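PDB 5MZ5: ALDH21) from Physcomitrella patens subsp. patens, which oxidises succinic semialdehyde to succinate with NADP(+) as cofactor, as a member of the aldehyde dehydrogenase family. Local coordinates for residues E105-V108 against A109-N113; G225-L228 against H229-E233; N193-A196 against H197-P201. All coordinates share one frame; numbering follows the deposited sequence.

Contact 1 (E105-V108 against A109-N113); sequences EKVV and AELKN
Val107 and Leu111 lie side by side on one face of a helix, one turn apart and pointing the same way. Val107 CG1 meets Leu111 CD1 at 3.8 Å. The valine sets CG1 anti to its own N (chi1 175°), beside the carbonyl carbon, which aims that methyl at the next turn. Leu111 also rests on the backbone of this turn, with CG 3.3 Å from Val107 O. The second pair, Val108 and Lys112, runs alongside in the same way. Lys112 has CG beside its own N (chi1 -72°) and is extended from there on. Its aliphatic chain runs beside Val108: CG comes within 3.4 Å of Val108 O, and CE lies 3.8 Å from Val108 CG1. Four regular i to i+4 backbone bonds hold the two turns together. The shortest, Leu111 N to Val107 O, measures 2.9 Å. Glu110 touches Lys106 O with CB, then bends at CG, and its carboxylate reaches Lys230 NZ through OE1 in a salt bridge. Lys106 NZ likewise forms salt bridges with Glu232 and Glu233. The stretch is the C-terminal half of helix 97-113. Its buried side packs between two helices: Val107 against Leu224, Ile227 and Leu228 of helix 219-229, and, on helix 130-151, Val107 and Val108 against Phe144, Val108 also against Gln145, and Leu111 against Ile141.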
loop_
_atom_site.group_PDB
_atom_site.type_symbol
_atom_site.label_atom_id
_atom_site.label_comp_id
_atom_site.label_asym_id
_atom_site.label_seq_id
_atom_site.Cartn_x
_atom_site.Cartn_y
_atom_site.Cartn_z
ATOM N N GLU A 105 4.390 -24.842 1.588
ATOM C CA GLU A 105 3.163 -25.632 1.698
ATOM C C GLU A 105 3.479 -27.087 2.030
ATOM O O GLU A 105 2.702 -27.733 2.743
ATOM C CB GLU A 105 2.315 -25.541 0.419
ATOM C CG GLU A 105 1.675 -24.176 0.233
ATOM C CD GLU A 105 0.806 -24.052 -1.004
ATOM O OE1 GLU A 105 1.207 -24.533 -2.090
ATOM O OE2 GLU A 105 -0.282 -23.450 -0.884
ATOM N N LYS A 106 4.614 -27.599 1.514
ATOM C CA LYS A 106 5.069 -28.958 1.795
ATOM C C LYS A 106 5.519 -29.071 3.258
ATOM O O LYS A 106 5.307 -30.103 3.872
ATOM C CB LYS A 106 6.169 -29.403 0.817
ATOM C CG LYS A 106 5.614 -29.830 -0.529
ATOM C CD LYS A 106 6.732 -30.177 -1.507
ATOM C CE LYS A 106 6.176 -30.528 -2.868
ATOM N NZ LYS A 106 7.134 -31.338 -3.669
ATOM N N VAL A 107 6.091 -27.981 3.826
ATOM C CA VAL A 107 6.490 -27.926 5.236
ATOM C C VAL A 107 5.202 -27.966 6.101
ATOM O O VAL A 107 5.144 -28.745 7.046
ATOM C CB VAL A 107 7.391 -26.691 5.572
ATOM C CG1 VAL A 107 7.688 -26.607 7.070
ATOM C CG2 VAL A 107 8.685 -26.725 4.778
ATOM N N VAL A 108 4.177 -27.161 5.737
ATOM C CA VAL A 108 2.866 -27.114 6.411
ATOM C C VAL A 108 2.246 -28.536 6.484
ATOM O O VAL A 108 1.873 -28.976 7.578
ATOM C CB VAL A 108 1.912 -26.079 5.746
ATOM C CG1 VAL A 108 0.467 -26.238 6.223
ATOM C CG2 VAL A 108 2.399 -24.652 5.977
ATOM N N ALA A 109 2.225 -29.260 5.340
ATOM C CA ALA A 109 1.692 -30.620 5.206
ATOM C C ALA A 109 2.439 -31.639 6.076
ATOM O O ALA A 109 1.800 -32.471 6.726
ATOM C CB ALA A 109 1.700 -31.059 3.743
ATOM N N GLU A 110 3.777 -31.545 6.122
ATOM C CA GLU A 110 4.604 -32.432 6.945
ATOM C C GLU A 110 4.466 -32.150 8.448
ATOM O O GLU A 110 4.465 -33.101 9.230
ATOM C CB GLU A 110 6.061 -32.418 6.493
ATOM C CG GLU A 110 6.449 -33.633 5.662
ATOM C CD GLU A 110 6.719 -34.898 6.461
ATOM O OE1 GLU A 110 7.800 -34.988 7.085
ATOM O OE2 GLU A 110 5.861 -35.811 6.442
ATOM N N LEU A 111 4.315 -30.862 8.845
ATOM C CA LEU A 111 4.085 -30.482 10.248
ATOM C C LEU A 111 2.744 -31.026 10.758
ATOM O O LEU A 111 2.673 -31.510 11.881
ATOM C CB LEU A 111 4.160 -28.966 10.465
ATOM C CG LEU A 111 5.523 -28.290 10.284
ATOM C CD1 LEU A 111 5.363 -26.796 10.108
ATOM C CD2 LEU A 111 6.458 -28.584 11.438
ATOM N N LYS A 112 1.696 -30.983 9.918
ATOM C CA LYS A 112 0.370 -31.502 10.264
ATOM C C LYS A 112 0.400 -33.021 10.440
ATOM O O LYS A 112 -0.219 -33.549 11.362
ATOM C CB LYS A 112 -0.656 -31.117 9.187
ATOM C CG LYS A 112 -1.022 -29.645 9.197
ATOM C CD LYS A 112 -1.964 -29.321 8.061
ATOM C CE LYS A 112 -2.413 -27.874 8.093
ATOM N NZ LYS A 112 -3.091 -27.491 6.831
ATOM N N ASN A 113 1.140 -33.708 9.556
ATOM C CA ASN A 113 1.301 -35.153 9.496
ATOM C C ASN A 113 2.082 -35.718 10.688
ATOM O O ASN A 113 1.786 -36.817 11.152
ATOM C CB ASN A 113 1.998 -35.516 8.179
ATOM C CG ASN A 113 1.818 -36.949 7.769
ATOM O OD1 ASN A 113 0.702 -37.413 7.505
ATOM N ND2 ASN A 113 2.922 -37.675 7.691
#

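Contact 2 (G225-L228 against H229-E233); sequences GEIL and HKIEE
This is a local contact at the C-terminal end of helix 219-229, where Gly225-Leu228 meets the start of the loop that leads to strand 239-241. The last regular turn is closed by His229 N, which donates to Gly225 O at 2.9 Å. After that the bonds shorten to i to i+3. Lys230 N reaches Ile227 O at 3.3 Å with a bent N-H...O angle of 138°, its donor well above the carbonyl plane. Ile231 N bonds to Leu228 O at 3.1 Å and also comes from above the plane. A water bonds to Leu228 O and to Ile231 O, bridging the helix end to the loop. Such tightening is a common way for a helix to finish, and here it turns the chain toward the next strand of the Rossmann-type cofactor domain. Ile231 CB points back toward the helix, and with CG1 beside its own N (chi1 -58°) the side chain lies against the last turn. CG1 is 3.5 Å from Ile227 O, while CD1 lies 4.3 Å from both Ile227 CG2 and Leu228 CD2. Lys230 bends at chi3 (-75°), which brings CE to 3.3 Å from Glu226 O. Its NZ goes to Glu110, whereas the carboxylate of Glu226 pairs with Arg114. His229 has CG anti to its own N, and ND1 bonds to Ser46 O. Its side chain also touches Phe43 of strand 38-44.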
loop_
_atom_site.group_PDB
_atom_site.type_symbol
_atom_site.label_atom_id
_atom_site.label_comp_id
_atom_site.label_asym_id
_atom_site.label_seq_id
_atom_site.Cartn_x
_atom_site.Cartn_y
_atom_site.Cartn_z
ATOM N N GLY A 225 14.729 -29.561 9.286
ATOM C CA GLY A 225 15.808 -29.997 8.404
ATOM C C GLY A 225 15.470 -31.271 7.661
ATOM O O GLY A 225 15.684 -31.332 6.453
ATOM N N GLU A 226 14.869 -32.273 8.363
ATOM C CA GLU A 226 14.427 -33.546 7.776
ATOM C C GLU A 226 13.344 -33.281 6.734
ATOM O O GLU A 226 13.372 -33.858 5.639
ATOM C CB GLU A 226 13.849 -34.485 8.845
ATOM C CG GLU A 226 14.841 -35.090 9.814
ATOM C CD GLU A 226 14.203 -35.776 11.012
ATOM O OE1 GLU A 226 14.854 -35.799 12.081
ATOM O OE2 GLU A 226 13.056 -36.271 10.895
ATOM N N ILE A 227 12.380 -32.421 7.097
ATOM C CA ILE A 227 11.271 -32.023 6.234
ATOM C C ILE A 227 11.832 -31.327 4.976
ATOM O O ILE A 227 11.509 -31.732 3.872
ATOM C CB ILE A 227 10.264 -31.134 7.021
ATOM C CG1 ILE A 227 9.530 -31.960 8.105
ATOM C CG2 ILE A 227 9.292 -30.400 6.072
ATOM C CD1 ILE A 227 8.855 -31.155 9.206
ATOM N N LEU A 228 12.723 -30.340 5.163
ATOM C CA LEU A 228 13.320 -29.560 4.086
ATOM C C LEU A 228 14.151 -30.380 3.125
ATOM O O LEU A 228 14.110 -30.125 1.928
ATOM C CB LEU A 228 14.135 -28.378 4.652
ATOM C CG LEU A 228 13.349 -27.246 5.299
ATOM C CD1 LEU A 228 14.291 -26.214 5.854
ATOM C CD2 LEU A 228 12.365 -26.612 4.316
ATOM N N HIS A 229 14.879 -31.381 3.649
ATOM C CA HIS A 229 15.722 -32.298 2.887
ATOM C C HIS A 229 14.938 -33.066 1.812
ATOM O O HIS A 229 15.471 -33.308 0.739
ATOM C CB HIS A 229 16.447 -33.268 3.854
ATOM C CG HIS A 229 17.080 -34.444 3.175
ATOM N ND1 HIS A 229 18.135 -34.285 2.272
ATOM C CD2 HIS A 229 16.759 -35.757 3.242
ATOM C CE1 HIS A 229 18.416 -35.501 1.831
ATOM N NE2 HIS A 229 17.623 -36.420 2.389
ATOM N N LYS A 230 13.678 -33.435 2.093
ATOM C CA LYS A 230 12.811 -34.185 1.180
ATOM C C LYS A 230 12.123 -33.296 0.128
ATOM O O LYS A 230 11.415 -33.824 -0.726
ATOM C CB LYS A 230 11.754 -34.978 1.986
ATOM C CG LYS A 230 12.334 -36.046 2.930
ATOM C CD LYS A 230 11.252 -36.675 3.857
ATOM C CE LYS A 230 10.796 -35.794 5.011
ATOM N NZ LYS A 230 9.971 -36.524 6.011
ATOM N N ILE A 231 12.326 -31.957 0.171
ATOM C CA ILE A 231 11.665 -31.047 -0.774
ATOM C C ILE A 231 12.582 -30.747 -1.978
ATOM O O ILE A 231 13.554 -29.995 -1.870
ATOM C CB ILE A 231 11.090 -29.780 -0.077
ATOM C CG1 ILE A 231 10.086 -30.186 1.032
ATOM C CG2 ILE A 231 10.444 -28.830 -1.108
ATOM C CD1 ILE A 231 9.717 -29.084 2.011
ATOM N N GLU A 232 12.220 -31.340 -3.128
ATOM C CA GLU A 232 12.923 -31.277 -4.412
ATOM C C GLU A 232 13.020 -29.866 -5.005
ATOM O O GLU A 232 14.037 -29.561 -5.625
ATOM C CB GLU A 232 12.324 -32.276 -5.426
ATOM C CG GLU A 232 10.828 -32.106 -5.699
ATOM C CD GLU A 232 9.861 -32.940 -4.871
ATOM O OE1 GLU A 232 9.914 -32.881 -3.620
ATOM O OE2 GLU A 232 9.013 -33.624 -5.487
ATOM N N GLU A 233 11.979 -29.012 -4.807
ATOM C CA GLU A 233 11.916 -27.618 -5.283
ATOM C C GLU A 233 13.018 -26.746 -4.669
ATOM O O GLU A 233 13.429 -25.760 -5.281
ATOM C CB GLU A 233 10.559 -26.971 -4.939
ATOM C CG GLU A 233 9.381 -27.431 -5.778
ATOM C CD GLU A 233 8.562 -28.575 -5.217
ATOM O OE1 GLU A 233 9.110 -29.394 -4.443
ATOM O OE2 GLU A 233 7.371 -28.675 -5.592
HETATM O O HOH W 1 15.906 -29.762 -0.100
#

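Contact 3 (N193-A196 against H197-P201); sequences NLVA and HKVAP
Asn193 and His197 meet at a slant one turn apart, with amide and ring planes 82° apart. Asn193 OD1 comes in at the edge of the imidazole, in the plane of the ring, and lies 3.2 Å from His197 CD2. Asn193 puts CG opposite its own N (chi1 -172°), which swings the amide along the helix toward the ring. The same CD2 lies 3.3 Å from Asn193 O, so CD2 lies near both oxygens of that residue. His197 NE2 bonds to Asp477, which also takes a weak bond from Asn193 ND2; Asn193 OD1 bonds to a glycerol, probably from the crystallisation liquor. His197 also packs on Arg475, a succinate-binding residue. Helix 193-205 is the crossover helix of a beta-alpha-beta unit, between strands 182-185 and 209-212 of the Rossmann-type sheet. On another side of it Val195 and Val199 lie side by side, with Val195 CG1 3.9 Å from Val199 CG2. Val195 touches Ser186, an NADP(+)-binding residue, and Leu211; Val199 touches Phe209. The helix is kinked here. Val195 O takes two donors: Val199 N, nearly straight at 175°, and Lys198 N at 2.9 Å, which sits above the carbonyl plane. Lys198 N thus bonds three residues back, not four. Leu194 O receives a water at 2.9 Å instead, and this water bonds weakly to Lys198 NZ. That ammonium is also held by Thr262, Thr264 and Glu492. Pro201, with no N-H to give, sets CD 3.5 Å from Ala196 O.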
loop_
_atom_site.group_PDB
_atom_site.type_symbol
_atom_site.label_atom_id
_atom_site.label_comp_id
_atom_site.label_asym_id
_atom_site.label_seq_id
_atom_site.Cartn_x
_atom_site.Cartn_y
_atom_site.Cartn_z
ATOM N N ASN A 193 8.863 -22.613 16.975
ATOM C CA ASN A 193 8.242 -21.380 16.515
ATOM C C ASN A 193 9.234 -20.250 16.256
ATOM O O ASN A 193 9.100 -19.565 15.247
ATOM C CB ASN A 193 7.110 -20.920 17.454
ATOM C CG ASN A 193 6.320 -19.743 16.897
ATOM O OD1 ASN A 193 6.498 -18.601 17.315
ATOM N ND2 ASN A 193 5.577 -19.959 15.838
ATOM N N LEU A 194 10.217 -20.050 17.139
ATOM C CA LEU A 194 11.168 -18.957 16.955
ATOM C C LEU A 194 12.206 -19.289 15.877
ATOM O O LEU A 194 12.812 -18.369 15.317
ATOM C CB LEU A 194 11.778 -18.451 18.273
ATOM C CG LEU A 194 10.742 -17.714 19.191
ATOM C CD1 LEU A 194 11.321 -17.374 20.573
ATOM C CD2 LEU A 194 10.187 -16.456 18.531
ATOM N N VAL A 195 12.281 -20.575 15.474
ATOM C CA VAL A 195 13.081 -21.016 14.321
ATOM C C VAL A 195 12.255 -20.685 13.062
ATOM O O VAL A 195 12.775 -20.055 12.130
ATOM C CB VAL A 195 13.457 -22.519 14.397
ATOM C CG1 VAL A 195 13.890 -23.053 13.028
ATOM C CG2 VAL A 195 14.544 -22.748 15.435
ATOM N N ALA A 196 10.954 -21.096 13.061
ATOM C CA ALA A 196 9.997 -20.863 11.967
ATOM C C ALA A 196 9.937 -19.383 11.571
ATOM O O ALA A 196 9.929 -19.083 10.378
ATOM C CB ALA A 196 8.601 -21.363 12.356
ATOM N N HIS A 197 9.984 -18.463 12.565
ATOM C CA HIS A 197 9.934 -17.016 12.330
ATOM C C HIS A 197 11.181 -16.451 11.619
ATOM O O HIS A 197 11.174 -15.285 11.216
ATOM C CB HIS A 197 9.615 -16.257 13.630
ATOM C CG HIS A 197 8.139 -16.144 13.872
ATOM N ND1 HIS A 197 7.328 -15.348 13.062
ATOM C CD2 HIS A 197 7.365 -16.746 14.805
ATOM C CE1 HIS A 197 6.111 -15.469 13.548
ATOM N NE2 HIS A 197 6.084 -16.302 14.595
ATOM N N LYS A 198 12.225 -17.278 11.428
ATOM C CA LYS A 198 13.427 -16.900 10.679
ATOM C C LYS A 198 13.478 -17.676 9.355
ATOM O O LYS A 198 13.680 -17.078 8.293
ATOM C CB LYS A 198 14.710 -17.151 11.504
ATOM C CG LYS A 198 14.790 -16.341 12.782
ATOM C CD LYS A 198 16.125 -16.561 13.493
ATOM C CE LYS A 198 16.190 -15.888 14.851
ATOM N NZ LYS A 198 15.839 -14.430 14.801
ATOM N N VAL A 199 13.268 -18.994 9.424
ATOM C CA VAL A 199 13.326 -19.945 8.301
ATOM C C VAL A 199 12.192 -19.728 7.262
ATOM O O VAL A 199 12.486 -19.685 6.069
ATOM C CB VAL A 199 13.376 -21.410 8.812
ATOM C CG1 VAL A 199 13.090 -22.426 7.697
ATOM C CG2 VAL A 199 14.703 -21.701 9.504
ATOM N N ALA A 200 10.924 -19.605 7.709
ATOM C CA ALA A 200 9.773 -19.419 6.795
ATOM C C ALA A 200 9.930 -18.128 5.963
ATOM O O ALA A 200 9.864 -18.245 4.752
ATOM C CB ALA A 200 8.450 -19.453 7.562
ATOM N N PRO A 201 10.271 -16.930 6.538
ATOM C CA PRO A 201 10.518 -15.750 5.676
ATOM C C PRO A 201 11.730 -15.861 4.730
ATOM O O PRO A 201 11.657 -15.327 3.628
ATOM C CB PRO A 201 10.662 -14.590 6.676
ATOM C CG PRO A 201 10.951 -15.205 7.956
ATOM C CD PRO A 201 10.331 -16.556 7.972
HETATM O O HOH W 2 12.975 -15.636 16.219
#

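In the fold
From the N terminus, contact 1 comes first, on helix 97-113, then contact 3 on helix 193-205, and contact 2 at the end of helix 219-229. Each joins adjoining residues and closes no long loop; the three follow in series, and none nests or crosses. Contacts 1 and 2 touch directly, joined by salt bridges between their charged side chains and by apolar packing. Together these tie helix 97-113 to the end of helix 219-229 and to the loop that follows it, before strand 239-241. Contact 3 touches neither, but Phe144 of helix 130-151 packs on residues of both contact 1 and contact 3.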